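Local structure of Slr1438 protein (Synechocystis sp., 3K25) at residues G62-L67 against L161-Y166; I66-C71 against G92-L97. The protein is of unknown function but belongs to the aldose 1-epimerase family, and so may bind carbohydrate and act as a sugar isomerase. All blocks are in the same frame, centred on the assembly; numbering follows the deposited sequence.

Interaction 1: G62-L67 against L161-Y166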
ATOM      1  N   GLY A  62       4.961  -7.465  -3.987  1.00 24.59           N
ATOM      2  CA  GLY A  62       5.716  -7.464  -2.755  1.00 24.04           C
ATOM      3  C   GLY A  62       5.903  -6.025  -2.347  1.00 20.46           C
ATOM      4  O   GLY A  62       5.446  -5.132  -3.047  1.00 18.09           O
ATOM      5  N   GLY A  63       6.570  -5.791  -1.227  1.00 29.09           N
ATOM      6  CA  GLY A  63       6.765  -4.425  -0.794  1.00 25.97           C
ATOM      7  C   GLY A  63       5.460  -3.767  -0.377  1.00 23.87           C
ATOM      8  O   GLY A  63       4.513  -4.444   0.051  1.00 26.43           O
ATOM      9  N   ILE A  64       5.401  -2.446  -0.515  1.00 22.67           N
ATOM     10  CA  ILE A  64       4.217  -1.706  -0.125  1.00 21.33           C
ATOM     11  C   ILE A  64       3.713  -0.764  -1.220  1.00 16.96           C
ATOM     12  O   ILE A  64       3.959   0.447  -1.191  1.00 17.90           O
ATOM     13  CB  ILE A  64       4.492  -0.913   1.159  1.00 20.35           C
ATOM     14  CG1 ILE A  64       5.132  -1.836   2.198  1.00 25.10           C
ATOM     15  CG2 ILE A  64       3.184  -0.369   1.721  1.00 18.61           C
ATOM     16  CD1 ILE A  64       5.578  -1.131   3.447  1.00 28.64           C
ATOM     17  N   PRO A  65       3.017  -1.319  -2.222  1.00 15.58           N
ATOM     18  CA  PRO A  65       2.493  -0.482  -3.307  1.00 16.84           C
ATOM     19  C   PRO A  65       1.449   0.539  -2.819  1.00 14.33           C
ATOM     20  O   PRO A  65       0.704   0.302  -1.857  1.00 15.46           O
ATOM     21  CB  PRO A  65       1.910  -1.509  -4.277  1.00 16.81           C
ATOM     22  CG  PRO A  65       2.844  -2.703  -4.089  1.00 16.26           C
ATOM     23  CD  PRO A  65       2.946  -2.749  -2.579  1.00 18.25           C
ATOM     24  N   ILE A  66       1.425   1.684  -3.493  1.00 24.22           N
ATOM     25  CA  ILE A  66       0.519   2.777  -3.171  1.00 25.04           C
ATOM     26  C   ILE A  66      -0.630   2.805  -4.166  1.00 25.39           C
ATOM     27  O   ILE A  66      -0.405   2.745  -5.379  1.00 27.70           O
ATOM     28  CB  ILE A  66       1.284   4.111  -3.230  1.00 23.89           C
ATOM     29  CG1 ILE A  66       2.418   4.077  -2.205  1.00 24.96           C
ATOM     30  CG2 ILE A  66       0.344   5.288  -2.994  1.00 22.77           C
ATOM     31  CD1 ILE A  66       3.370   5.236  -2.317  1.00 29.26           C
ATOM     32  N   LEU A  67      -1.857   2.907  -3.653  1.00 19.93           N
ATOM     33  CA  LEU A  67      -3.052   2.942  -4.502  1.00 20.40           C
ATOM     34  C   LEU A  67      -3.676   4.346  -4.521  1.00 20.12           C
ATOM     35  O   LEU A  67      -4.230   4.808  -3.505  1.00 20.65           O
ATOM     36  CB  LEU A  67      -4.079   1.913  -3.999  1.00 18.65           C
ATOM     37  CG  LEU A  67      -3.513   0.579  -3.467  1.00 17.62           C
ATOM     38  CD1 LEU A  67      -4.661  -0.285  -2.975  1.00 21.09           C
ATOM     39  CD2 LEU A  67      -2.715  -0.146  -4.541  1.00 20.62           C
ATOM     40  N   LEU A 161      -7.167   6.463  -1.461  1.00 25.76           N
ATOM     41  CA  LEU A 161      -5.761   6.213  -1.207  1.00 22.03           C
ATOM     42  C   LEU A 161      -5.620   4.902  -0.446  1.00 22.63           C
ATOM     43  O   LEU A 161      -6.366   4.639   0.498  1.00 23.12           O
ATOM     44  CB  LEU A 161      -5.146   7.365  -0.396  1.00 18.49           C
ATOM     45  CG  LEU A 161      -3.680   7.140   0.007  1.00 17.92           C
ATOM     46  CD1 LEU A 161      -2.853   6.761  -1.232  1.00 12.66           C
ATOM     47  CD2 LEU A 161      -3.122   8.379   0.674  1.00 17.07           C
ATOM     48  N   GLY A 162      -4.666   4.077  -0.860  1.00 26.60           N
ATOM     49  CA  GLY A 162      -4.469   2.814  -0.177  1.00 26.18           C
ATOM     50  C   GLY A 162      -3.035   2.321  -0.161  1.00 26.06           C
ATOM     51  O   GLY A 162      -2.214   2.685  -1.009  1.00 26.50           O
ATOM     52  N   PHE A 163      -2.724   1.490   0.823  1.00 23.39           N
ATOM     53  CA  PHE A 163      -1.391   0.918   0.943  1.00 24.37           C
ATOM     54  C   PHE A 163      -1.610  -0.576   0.849  1.00 26.66           C
ATOM     55  O   PHE A 163      -2.515  -1.125   1.486  1.00 31.19           O
ATOM     56  CB  PHE A 163      -0.739   1.339   2.264  1.00 25.37           C
ATOM     57  CG  PHE A 163      -0.343   2.800   2.295  1.00 25.78           C
ATOM     58  CD1 PHE A 163       0.920   3.202   1.874  1.00 25.63           C
ATOM     59  CD2 PHE A 163      -1.255   3.777   2.688  1.00 24.80           C
ATOM     60  CE1 PHE A 163       1.272   4.559   1.842  1.00 26.31           C
ATOM     61  CE2 PHE A 163      -0.920   5.133   2.662  1.00 25.02           C
ATOM     62  CZ  PHE A 163       0.348   5.525   2.237  1.00 25.29           C
ATOM     63  N   HIS A 164      -0.779  -1.221   0.040  1.00 18.88           N
ATOM     64  CA  HIS A 164      -0.900  -2.638  -0.246  1.00 19.10           C
ATOM     65  C   HIS A 164       0.293  -3.456   0.271  1.00 22.01           C
ATOM     66  O   HIS A 164       0.928  -4.195  -0.488  1.00 26.35           O
ATOM     67  CB  HIS A 164      -1.041  -2.747  -1.772  1.00 17.63           C
ATOM     68  CG  HIS A 164      -1.394  -4.107  -2.273  1.00 20.07           C
ATOM     69  ND1 HIS A 164      -2.286  -4.298  -3.306  1.00 20.44           N
ATOM     70  CD2 HIS A 164      -0.922  -5.335  -1.951  1.00 19.14           C
ATOM     71  CE1 HIS A 164      -2.346  -5.585  -3.601  1.00 24.16           C
ATOM     72  NE2 HIS A 164      -1.527  -6.236  -2.794  1.00 24.38           N
ATOM     73  N   PRO A 165       0.596  -3.362   1.573  1.00 19.23           N
ATOM     74  CA  PRO A 165       1.734  -4.121   2.110  1.00 21.81           C
ATOM     75  C   PRO A 165       1.661  -5.640   1.950  1.00 28.23           C
ATOM     76  O   PRO A 165       0.624  -6.261   2.199  1.00 31.77           O
ATOM     77  CB  PRO A 165       1.763  -3.708   3.581  1.00 19.96           C
ATOM     78  CG  PRO A 165       0.301  -3.552   3.895  1.00 21.83           C
ATOM     79  CD  PRO A 165      -0.206  -2.778   2.665  1.00 20.32           C
ATOM     80  N   TYR A 166       2.783  -6.221   1.535  1.00 27.45           N
ATOM     81  CA  TYR A 166       2.919  -7.667   1.376  1.00 31.94           C
ATOM     82  C   TYR A 166       3.760  -8.172   2.548  1.00 37.28           C
ATOM     83  O   TYR A 166       4.991  -8.140   2.480  1.00 39.18           O
ATOM     84  CB  TYR A 166       3.664  -7.999   0.089  1.00 31.15           C
ATOM     85  CG  TYR A 166       2.896  -7.754  -1.179  1.00 29.23           C
ATOM     86  CD1 TYR A 166       2.347  -8.814  -1.891  1.00 31.02           C
ATOM     87  CD2 TYR A 166       2.767  -6.469  -1.699  1.00 24.87           C
ATOM     88  CE1 TYR A 166       1.700  -8.611  -3.092  1.00 30.26           C
ATOM     89  CE2 TYR A 166       2.120  -6.246  -2.903  1.00 25.02           C
ATOM     90  CZ  TYR A 166       1.590  -7.324  -3.602  1.00 27.16           C
ATOM     91  OH  TYR A 166       0.980  -7.125  -4.822  1.00 29.66           O
TER

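Interaction 2: I66-C71 against G92-L97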
ATOM      1  N   ILE A  66       1.425   1.684  -3.493  1.00 24.22           N
ATOM      2  CA  ILE A  66       0.519   2.777  -3.171  1.00 25.04           C
ATOM      3  C   ILE A  66      -0.630   2.805  -4.166  1.00 25.39           C
ATOM      4  O   ILE A  66      -0.405   2.745  -5.379  1.00 27.70           O
ATOM      5  CB  ILE A  66       1.284   4.111  -3.230  1.00 23.89           C
ATOM      6  CG1 ILE A  66       2.418   4.077  -2.205  1.00 24.96           C
ATOM      7  CG2 ILE A  66       0.344   5.288  -2.994  1.00 22.77           C
ATOM      8  CD1 ILE A  66       3.370   5.236  -2.317  1.00 29.26           C
ATOM      9  N   LEU A  67      -1.857   2.907  -3.653  1.00 19.93           N
ATOM     10  CA  LEU A  67      -3.052   2.942  -4.502  1.00 20.40           C
ATOM     11  C   LEU A  67      -3.676   4.346  -4.521  1.00 20.12           C
ATOM     12  O   LEU A  67      -4.230   4.808  -3.505  1.00 20.65           O
ATOM     13  CB  LEU A  67      -4.079   1.913  -3.999  1.00 18.65           C
ATOM     14  CG  LEU A  67      -3.513   0.579  -3.467  1.00 17.62           C
ATOM     15  CD1 LEU A  67      -4.661  -0.285  -2.975  1.00 21.09           C
ATOM     16  CD2 LEU A  67      -2.715  -0.146  -4.541  1.00 20.62           C
ATOM     17  N   PHE A  68      -3.597   5.016  -5.675  1.00 21.37           N
ATOM     18  CA  PHE A  68      -4.135   6.377  -5.831  1.00 21.18           C
ATOM     19  C   PHE A  68      -4.279   6.744  -7.316  1.00 20.63           C
ATOM     20  O   PHE A  68      -3.402   6.445  -8.121  1.00 20.27           O
ATOM     21  CB  PHE A  68      -3.185   7.371  -5.149  1.00 21.76           C
ATOM     22  CG  PHE A  68      -3.540   8.815  -5.375  1.00 22.61           C
ATOM     23  CD1 PHE A  68      -4.394   9.486  -4.500  1.00 21.82           C
ATOM     24  CD2 PHE A  68      -3.000   9.517  -6.451  1.00 19.57           C
ATOM     25  CE1 PHE A  68      -4.692  10.830  -4.693  1.00 20.03           C
ATOM     26  CE2 PHE A  68      -3.300  10.854  -6.649  1.00 19.67           C
ATOM     27  CZ  PHE A  68      -4.145  11.514  -5.767  1.00 19.52           C
ATOM     28  N   PRO A  69      -5.363   7.437  -7.699  1.00 25.97           N
ATOM     29  CA  PRO A  69      -6.497   7.940  -6.922  1.00 26.22           C
ATOM     30  C   PRO A  69      -7.646   6.952  -6.685  1.00 27.23           C
ATOM     31  O   PRO A  69      -8.752   7.370  -6.372  1.00 30.70           O
ATOM     32  CB  PRO A  69      -6.937   9.154  -7.726  1.00 26.67           C
ATOM     33  CG  PRO A  69      -6.740   8.669  -9.144  1.00 27.27           C
ATOM     34  CD  PRO A  69      -5.391   7.980  -9.075  1.00 25.67           C
ATOM     35  N   ILE A  70      -7.404   5.655  -6.857  1.00 20.11           N
ATOM     36  CA  ILE A  70      -8.447   4.664  -6.571  1.00 20.09           C
ATOM     37  C   ILE A  70      -7.810   3.377  -6.076  1.00 20.11           C
ATOM     38  O   ILE A  70      -6.616   3.128  -6.296  1.00 18.82           O
ATOM     39  CB  ILE A  70      -9.332   4.263  -7.806  1.00 24.03           C
ATOM     40  CG1 ILE A  70      -8.487   3.493  -8.834  1.00 26.64           C
ATOM     41  CG2 ILE A  70     -10.005   5.493  -8.406  1.00 26.81           C
ATOM     42  CD1 ILE A  70      -9.278   2.908 -10.007  1.00 29.43           C
ATOM     43  N   CYS A  71      -8.615   2.567  -5.395  1.00 19.43           N
ATOM     44  CA  CYS A  71      -8.174   1.275  -4.909  1.00 22.39           C
ATOM     45  C   CYS A  71      -9.035   0.265  -5.678  1.00 26.23           C
ATOM     46  O   CYS A  71     -10.261   0.402  -5.755  1.00 31.02           O
ATOM     47  CB  CYS A  71      -8.393   1.168  -3.397  1.00 22.86           C
ATOM     48  SG  CYS A  71      -7.523   2.441  -2.419  1.00 28.07           S
ATOM     49  N   GLY A  92      -4.979   2.939  -9.845  1.00 21.58           N
ATOM     50  CA  GLY A  92      -4.460   4.225 -10.278  1.00 20.06           C
ATOM     51  C   GLY A  92      -3.127   4.241 -11.002  1.00 18.85           C
ATOM     52  O   GLY A  92      -2.786   3.318 -11.746  1.00 20.62           O
ATOM     53  N   PHE A  93      -2.360   5.298 -10.770  1.00 24.57           N
ATOM     54  CA  PHE A  93      -1.070   5.459 -11.430  1.00 21.35           C
ATOM     55  C   PHE A  93       0.086   5.786 -10.491  1.00 18.63           C
ATOM     56  O   PHE A  93       1.241   5.786 -10.910  1.00 19.73           O
ATOM     57  CB  PHE A  93      -1.185   6.562 -12.484  1.00 20.33           C
ATOM     58  CG  PHE A  93      -1.945   7.768 -12.011  1.00 21.50           C
ATOM     59  CD1 PHE A  93      -1.420   8.593 -11.009  1.00 18.08           C
ATOM     60  CD2 PHE A  93      -3.192   8.082 -12.567  1.00 22.84           C
ATOM     61  CE1 PHE A  93      -2.119   9.719 -10.566  1.00 17.30           C
ATOM     62  CE2 PHE A  93      -3.909   9.212 -12.134  1.00 25.51           C
ATOM     63  CZ  PHE A  93      -3.370  10.034 -11.130  1.00 21.39           C
ATOM     64  N   ALA A  94      -0.223   6.085  -9.237  1.00 24.98           N
ATOM     65  CA  ALA A  94       0.817   6.432  -8.288  1.00 23.27           C
ATOM     66  C   ALA A  94       1.877   5.334  -8.242  1.00 25.37           C
ATOM     67  O   ALA A  94       3.085   5.616  -8.214  1.00 24.98           O
ATOM     68  CB  ALA A  94       0.214   6.650  -6.915  1.00 24.59           C
ATOM     69  N   ARG A  95       1.419   4.085  -8.263  1.00 24.27           N
ATOM     70  CA  ARG A  95       2.316   2.936  -8.208  1.00 22.99           C
ATOM     71  C   ARG A  95       3.257   2.879  -9.411  1.00 24.36           C
ATOM     72  O   ARG A  95       4.389   2.415  -9.295  1.00 25.30           O
ATOM     73  CB  ARG A  95       1.493   1.647  -8.167  1.00 24.40           C
ATOM     74  CG  ARG A  95       0.893   1.317  -9.522  1.00 26.19           C
ATOM     75  CD  ARG A  95      -0.406   0.546  -9.447  1.00 27.95           C
ATOM     76  NE  ARG A  95      -0.217  -0.852  -9.110  1.00 30.85           N
ATOM     77  CZ  ARG A  95      -0.909  -1.840  -9.657  1.00 31.67           C
ATOM     78  NH1 ARG A  95      -1.830  -1.581 -10.570  1.00 35.96           N
ATOM     79  NH2 ARG A  95      -0.687  -3.087  -9.281  1.00 29.23           N
ATOM     80  N   ASP A  96       2.770   3.359 -10.554  1.00 26.31           N
ATOM     81  CA  ASP A  96       3.489   3.346 -11.828  1.00 24.46           C
ATOM     82  C   ASP A  96       4.355   4.550 -12.181  1.00 23.82           C
ATOM     83  O   ASP A  96       4.917   4.585 -13.272  1.00 24.93           O
ATOM     84  CB  ASP A  96       2.487   3.174 -12.973  1.00 25.70           C
ATOM     85  CG  ASP A  96       1.505   2.054 -12.727  1.00 27.78           C
ATOM     86  OD1 ASP A  96       1.945   0.895 -12.566  1.00 29.51           O
ATOM     87  OD2 ASP A  96       0.289   2.332 -12.693  1.00 31.21           O
ATOM     88  N   LEU A  97       4.466   5.533 -11.293  1.00 21.00           N
ATOM     89  CA  LEU A  97       5.246   6.735 -11.603  1.00 20.12           C
ATOM     90  C   LEU A  97       6.401   7.034 -10.672  1.00 20.04           C
ATOM     91  O   LEU A  97       6.426   6.592  -9.521  1.00 20.53           O
ATOM     92  CB  LEU A  97       4.342   7.962 -11.615  1.00 20.47           C
ATOM     93  CG  LEU A  97       3.263   8.029 -12.683  1.00 21.33           C
ATOM     94  CD1 LEU A  97       2.255   9.079 -12.257  1.00 22.60           C
ATOM     95  CD2 LEU A  97       3.863   8.338 -14.045  1.00 15.77           C
TER

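Interaction 1: G62-L67 against L161-Y166
Tyr-166 lays its ring over the Gly-62 backbone, and from there the two segments run antiparallel as far as Leu-67 and Gly-162. The tyrosine CB starts 3.5 Å from Gly-62 CA, and CG, anti to its own carbonyl carbon (chi1 -71°), meets the same Gly-62 CA, which turns the ring onto the glycine. Gly-62 CA stands 3.5 Å from the ring centroid of Tyr-166, a CH-pi contact over the face, and CD1, CE1 and CZ lie round Gly-62 N, which sits above the ring centre. At the rim, CD2 of Tyr-166 meets Gly-63 O in the ring plane and CE2 touches Pro-65 CD at 3.6 Å; OH, at the tip, has Gly-62 N as its nearest neighbour in the other segment, at 4.1 Å. Tyr-166 N donates to Gly-63 O (2.9 Å), and His-164 N to Pro-65 O (2.8 Å). Leu-67 and Gly-162 exchange both backbone bonds. Ile-66 and Phe-163 lie on one face of the sheet, with Leu-67 on the other, where its CD2 nears the imidazole edge of His-164. This is antiparallel pairing in the core of the galactose mutarotase-like beta fold, strand 66-67 bordering strand 157-168.

Interaction 2: I66-C71 against G92-L97
The carbonyl oxygen of Phe-68 receives three groups from the turn at Gly-92 to Ala-94. Phe-93 N donates to Phe-68 O at 3.1 Å, slightly tilted from the carbonyl plane. Ala-94 N reaches the same Phe-68 O at 3.4 Å, a weak bond despite its 170° straightness, and Gly-92 CA adds a C-H contact to Phe-68 O at 3.3 Å. The positive phi of Gly-92 favours glycine. CG of Phe-93 stands between its own backbone N and carbonyl carbon (chi1 43°), which brings the ring back over the peptide at Pro-69. Pro-69 CD lies 3.8 Å from the ring centroid of Phe-93, a CH-pi contact on the face that Phe-68 O also approaches near the rim. The cis peptide bond before Pro-69 belongs to the same bend, and Pro-69 CB lies over the centre of one face of the Phe-68 ring. The side chains of Phe-93 and Pro-69 both touch Phe-126 as well. An alanine in place of Phe-93 would probably leave Pro-69 CD without its aromatic cover and open a gap beside Phe-126. Further along the turn, Ala-94 CB rests on Phe-68 CB at 3.9 Å and approaches Ile-66 CG2, while Arg-95 CB meets Ile-66 O at 3.5 Å. The Phe-68 ring points on into the fold, edge-to-face with Phe-130 and beside Leu-132 of strand 130-139, while Ala-94 O accepts a bond from Trp-99 NE1 just ahead of strand 100-105.

Overall arrangement
From the N terminus, the chain passes strands 14-18 to 43-44 before reaching 62-71, the stretch from which both contacts start. Interaction 2 closes first: the chain leaves at Cys-71, runs through strands 78-81 and 84-87, and returns at Gly-92. Interaction 1 closes a far longer loop, from Leu-67 to Leu-161, so that the excursion of interaction 2 nests within it. Strand 66-67 is common to the two, pairing with strand 157-168 in one and meeting the turn before strand 100-105 in the other. They also touch directly, Cys-71 SG packing on Gly-162 N and Phe-68 CB on Leu-161 CD1, which brings 66-71 against strand 157-168, so that the turn reaches that sheet through 66-71.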